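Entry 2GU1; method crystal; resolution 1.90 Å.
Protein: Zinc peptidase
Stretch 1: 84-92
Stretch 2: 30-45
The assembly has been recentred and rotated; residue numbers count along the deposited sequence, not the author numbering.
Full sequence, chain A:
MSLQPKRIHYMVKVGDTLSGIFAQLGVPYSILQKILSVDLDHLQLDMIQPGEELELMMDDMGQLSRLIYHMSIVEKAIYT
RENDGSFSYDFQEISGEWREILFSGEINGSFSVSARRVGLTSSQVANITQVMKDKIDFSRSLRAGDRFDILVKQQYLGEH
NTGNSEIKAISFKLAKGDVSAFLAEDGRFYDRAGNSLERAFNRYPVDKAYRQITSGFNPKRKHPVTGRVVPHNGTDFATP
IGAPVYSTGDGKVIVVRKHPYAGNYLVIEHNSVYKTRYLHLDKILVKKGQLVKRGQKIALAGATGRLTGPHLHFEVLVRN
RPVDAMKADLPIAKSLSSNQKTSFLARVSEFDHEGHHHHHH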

# COMPACT_ATOMS: atom_id res chain seq x y z
N ASP A 84 -6.59 2.87 30.37
CA ASP A 84 -5.20 2.97 30.76
C ASP A 84 -4.46 4.10 30.06
O ASP A 84 -3.26 4.28 30.24
CB ASP A 84 -4.47 1.63 30.53
CG ASP A 84 -4.44 1.23 29.07
OD1 ASP A 84 -3.88 0.16 28.76
OD2 ASP A 84 -4.97 1.99 28.22
N GLY A 85 -5.18 4.87 29.25
CA GLY A 85 -4.56 5.98 28.55
C GLY A 85 -4.07 5.67 27.14
O GLY A 85 -3.85 6.57 26.34
N SER A 86 -3.89 4.39 26.84
CA SER A 86 -3.43 3.98 25.52
C SER A 86 -4.61 4.00 24.55
O SER A 86 -5.76 4.14 24.95
CB SER A 86 -2.85 2.57 25.56
OG SER A 86 -3.87 1.61 25.79
N PHE A 87 -4.31 3.86 23.26
CA PHE A 87 -5.33 3.84 22.23
C PHE A 87 -5.34 2.48 21.56
O PHE A 87 -4.28 1.90 21.30
CB PHE A 87 -5.06 4.91 21.17
CG PHE A 87 -5.64 6.26 21.51
CD1 PHE A 87 -6.78 6.72 20.86
CD2 PHE A 87 -5.04 7.06 22.47
CE1 PHE A 87 -7.32 7.96 21.17
CE2 PHE A 87 -5.58 8.31 22.79
CZ PHE A 87 -6.73 8.76 22.13
N SER A 88 -6.54 1.96 21.30
CA SER A 88 -6.69 0.68 20.63
C SER A 88 -7.17 0.93 19.20
O SER A 88 -7.82 1.94 18.91
CB SER A 88 -7.70 -0.20 21.38
OG SER A 88 -8.94 0.45 21.53
N TYR A 89 -6.84 -0.01 18.31
CA TYR A 89 -7.17 0.10 16.89
C TYR A 89 -8.23 -0.90 16.40
O TYR A 89 -8.22 -2.06 16.78
CB TYR A 89 -5.89 -0.13 16.08
CG TYR A 89 -6.06 -0.12 14.57
CD1 TYR A 89 -5.93 1.07 13.84
CD2 TYR A 89 -6.33 -1.29 13.88
CE1 TYR A 89 -6.07 1.08 12.46
CE2 TYR A 89 -6.47 -1.30 12.49
CZ TYR A 89 -6.34 -0.11 11.79
OH TYR A 89 -6.46 -0.12 10.41
N ASP A 90 -9.11 -0.43 15.52
CA ASP A 90 -10.15 -1.26 14.91
C ASP A 90 -10.36 -0.77 13.48
O ASP A 90 -10.51 0.43 13.25
CB ASP A 90 -11.46 -1.18 15.69
CG ASP A 90 -12.60 -1.94 15.01
OD1 ASP A 90 -12.32 -2.82 14.16
OD2 ASP A 90 -13.78 -1.67 15.33
N PHE A 91 -10.36 -1.70 12.52
CA PHE A 91 -10.57 -1.35 11.12
C PHE A 91 -11.92 -1.87 10.66
O PHE A 91 -12.25 -3.05 10.86
CB PHE A 91 -9.45 -1.94 10.24
CG PHE A 91 -9.59 -1.59 8.78
CD1 PHE A 91 -9.31 -0.31 8.32
CD2 PHE A 91 -10.05 -2.54 7.86
CE1 PHE A 91 -9.49 0.03 6.97
CE2 PHE A 91 -10.23 -2.21 6.51
CZ PHE A 91 -9.95 -0.92 6.07
N GLN A 92 -12.71 -1.01 10.04
CA GLN A 92 -14.02 -1.41 9.56
C GLN A 92 -14.18 -1.16 8.07
O GLN A 92 -13.90 -0.07 7.57
CB GLN A 92 -15.12 -0.69 10.34
CG GLN A 92 -15.36 -1.26 11.73
CD GLN A 92 -16.34 -0.43 12.53
OE1 GLN A 92 -17.23 0.22 11.97
NE2 GLN A 92 -16.19 -0.45 13.85
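Stretch 2, residues 30-45: SILQKILSVDLDHLQL

A helix and the loop that follows it pack along one face of a β-strand, in a mainly apolar and aromatic contact that ends in a single direct hydrogen bond and buries 523 Å² in all. Residues 30-38 belong to a helix that begins earlier in the chain; His 42 to Gln 44 are in loop, and Leu 45 is in a 3-10 conformation. The axis of this helix passes 8.1 Å from that of strand 87-92, and the two run in broadly the same direction, with a signed crossing angle of -41°. The backbones come nearest where Ser 86 CA lies 6.1 Å from Lys 34 CA, and Lys 34 CE rests 3.9 Å from Ser 86 CA. Just beyond, water 1 links the main chains, accepting from Phe 87 N (2.8 Å) and donating to Lys 34 O (3.1 Å). Strand alternation turns Phe 87, Tyr 89 and Phe 91 toward stretch 2, while Ser 88 and Asp 90 point away. Ile 35 sits over one face of the Phe 87 ring, its CD1 3.6 Å from the ring centroid in a CH-pi contact; Lys 34 CB approaches Phe 87 CD2 obliquely at 3.9 Å. Val 38 touches both of the first two aromatic residues, with CG1 4.2 Å from Phe 87 CB and CG2 3.8 Å from Tyr 89 CB. Past the helix, the His 42 ring stacks face to face on the Tyr 89 ring, centroids 3.6 Å apart and planes inclined by 15°, with His 42 CE1 3.3 Å from Tyr 89 CD2. Gln 44 NE2 reaches the edge of the same tyrosine and donates to Tyr 89 OH at 2.7 Å. Phe 91 makes a lesser contact, its CD1 3.9 Å from Gln 44 NE2.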

# COMPACT_ATOMS: atom_id res chain seq x y z
N SER A 30 1.67 14.51 23.74
CA SER A 30 1.59 13.20 24.38
C SER A 30 0.52 12.32 23.75
O SER A 30 0.69 11.10 23.65
CB SER A 30 1.29 13.38 25.86
OG SER A 30 0.03 14.01 26.02
N ILE A 31 -0.58 12.93 23.32
CA ILE A 31 -1.68 12.20 22.70
C ILE A 31 -1.30 11.83 21.27
O ILE A 31 -1.65 10.76 20.78
CB ILE A 31 -2.97 13.03 22.71
CG1 ILE A 31 -3.40 13.32 24.15
CG2 ILE A 31 -4.06 12.32 21.92
CD1 ILE A 31 -3.61 12.09 25.01
N LEU A 32 -0.60 12.73 20.60
CA LEU A 32 -0.15 12.44 19.25
C LEU A 32 0.70 11.16 19.32
O LEU A 32 0.53 10.24 18.52
CB LEU A 32 0.70 13.60 18.73
CG LEU A 32 1.47 13.30 17.45
CD1 LEU A 32 0.50 12.81 16.39
CD2 LEU A 32 2.21 14.55 16.99
N GLN A 33 1.60 11.10 20.30
CA GLN A 33 2.47 9.93 20.47
C GLN A 33 1.73 8.62 20.73
O GLN A 33 2.19 7.55 20.32
CB GLN A 33 3.48 10.18 21.61
CG GLN A 33 4.51 11.26 21.30
CD GLN A 33 4.86 11.30 19.83
OE1 GLN A 33 4.34 12.12 19.08
NE2 GLN A 33 5.73 10.39 19.40
N LYS A 34 0.59 8.69 21.41
CA LYS A 34 -0.17 7.47 21.67
C LYS A 34 -0.81 6.96 20.39
O LYS A 34 -0.97 5.74 20.19
CB LYS A 34 -1.24 7.71 22.74
CG LYS A 34 -0.69 7.97 24.14
CD LYS A 34 0.41 6.95 24.51
CE LYS A 34 -0.06 5.50 24.36
NZ LYS A 34 1.08 4.51 24.40
N ILE A 35 -1.19 7.88 19.51
CA ILE A 35 -1.80 7.52 18.23
C ILE A 35 -0.73 6.93 17.32
O ILE A 35 -0.94 5.91 16.68
CB ILE A 35 -2.44 8.77 17.56
CG1 ILE A 35 -3.65 9.23 18.38
CG2 ILE A 35 -2.83 8.46 16.13
CD1 ILE A 35 -4.73 8.18 18.56
N LEU A 36 0.44 7.57 17.28
CA LEU A 36 1.55 7.10 16.47
C LEU A 36 1.99 5.71 16.95
O LEU A 36 2.34 4.84 16.15
CB LEU A 36 2.72 8.09 16.57
CG LEU A 36 2.90 9.12 15.45
CD1 LEU A 36 1.57 9.57 14.91
CD2 LEU A 36 3.72 10.29 15.99
N SER A 37 1.96 5.52 18.26
CA SER A 37 2.35 4.25 18.88
C SER A 37 1.49 3.08 18.43
O SER A 37 2.00 2.02 18.07
CB SER A 37 2.29 4.36 20.40
OG SER A 37 2.69 3.14 21.00
N VAL A 38 0.17 3.25 18.47
CA VAL A 38 -0.69 2.16 18.06
C VAL A 38 -0.64 2.00 16.54
O VAL A 38 -0.84 0.89 16.03
CB VAL A 38 -2.16 2.38 18.55
CG1 VAL A 38 -2.74 3.62 17.89
CG2 VAL A 38 -3.00 1.14 18.24
N ASP A 39 -0.33 3.08 15.82
CA ASP A 39 -0.27 2.99 14.35
C ASP A 39 1.00 2.31 13.81
O ASP A 39 1.14 2.11 12.60
CB ASP A 39 -0.42 4.37 13.70
CG ASP A 39 -1.04 4.28 12.31
OD1 ASP A 39 -1.99 3.49 12.14
OD2 ASP A 39 -0.58 5.00 11.40
N LEU A 40 1.92 1.97 14.70
CA LEU A 40 3.15 1.29 14.29
C LEU A 40 2.80 0.02 13.52
O LEU A 40 3.41 -0.29 12.51
CB LEU A 40 3.98 0.91 15.52
CG LEU A 40 5.08 -0.16 15.36
CD1 LEU A 40 6.09 0.28 14.33
CD2 LEU A 40 5.75 -0.41 16.71
N ASP A 41 1.79 -0.70 14.01
CA ASP A 41 1.38 -1.96 13.39
C ASP A 41 0.44 -1.85 12.19
O ASP A 41 0.02 -2.88 11.64
CB ASP A 41 0.76 -2.85 14.45
CG ASP A 41 1.73 -3.17 15.56
OD1 ASP A 41 2.79 -3.75 15.24
OD2 ASP A 41 1.46 -2.83 16.73
N HIS A 42 0.12 -0.64 11.78
CA HIS A 42 -0.80 -0.45 10.66
C HIS A 42 -0.31 0.57 9.65
O HIS A 42 -0.50 0.40 8.44
CB HIS A 42 -2.16 -0.03 11.23
CG HIS A 42 -2.63 -0.92 12.34
ND1 HIS A 42 -3.16 -2.17 12.11
CD2 HIS A 42 -2.58 -0.77 13.68
CE1 HIS A 42 -3.42 -2.75 13.27
NE2 HIS A 42 -3.07 -1.92 14.24
N LEU A 43 0.33 1.62 10.17
CA LEU A 43 0.89 2.71 9.37
C LEU A 43 -0.12 3.26 8.37
O LEU A 43 0.18 3.44 7.19
CB LEU A 43 2.17 2.26 8.66
CG LEU A 43 3.33 1.81 9.56
CD1 LEU A 43 4.44 1.23 8.72
CD2 LEU A 43 3.84 2.98 10.39
N GLN A 44 -1.34 3.51 8.85
CA GLN A 44 -2.42 4.04 8.02
C GLN A 44 -2.35 5.58 7.97
O GLN A 44 -2.55 6.20 6.93
CB GLN A 44 -3.77 3.65 8.61
CG GLN A 44 -3.96 2.17 8.92
CD GLN A 44 -4.49 1.39 7.75
OE1 GLN A 44 -3.90 1.38 6.67
NE2 GLN A 44 -5.62 0.73 7.95
N LEU A 45 -2.06 6.18 9.11
CA LEU A 45 -2.02 7.64 9.21
C LEU A 45 -0.92 8.35 8.43
O LEU A 45 -1.04 9.54 8.14
CB LEU A 45 -2.00 8.04 10.69
CG LEU A 45 -3.30 7.61 11.39
CD1 LEU A 45 -3.14 7.71 12.91
CD2 LEU A 45 -4.47 8.48 10.90
O HOH W 1 -1.63 3.71 22.49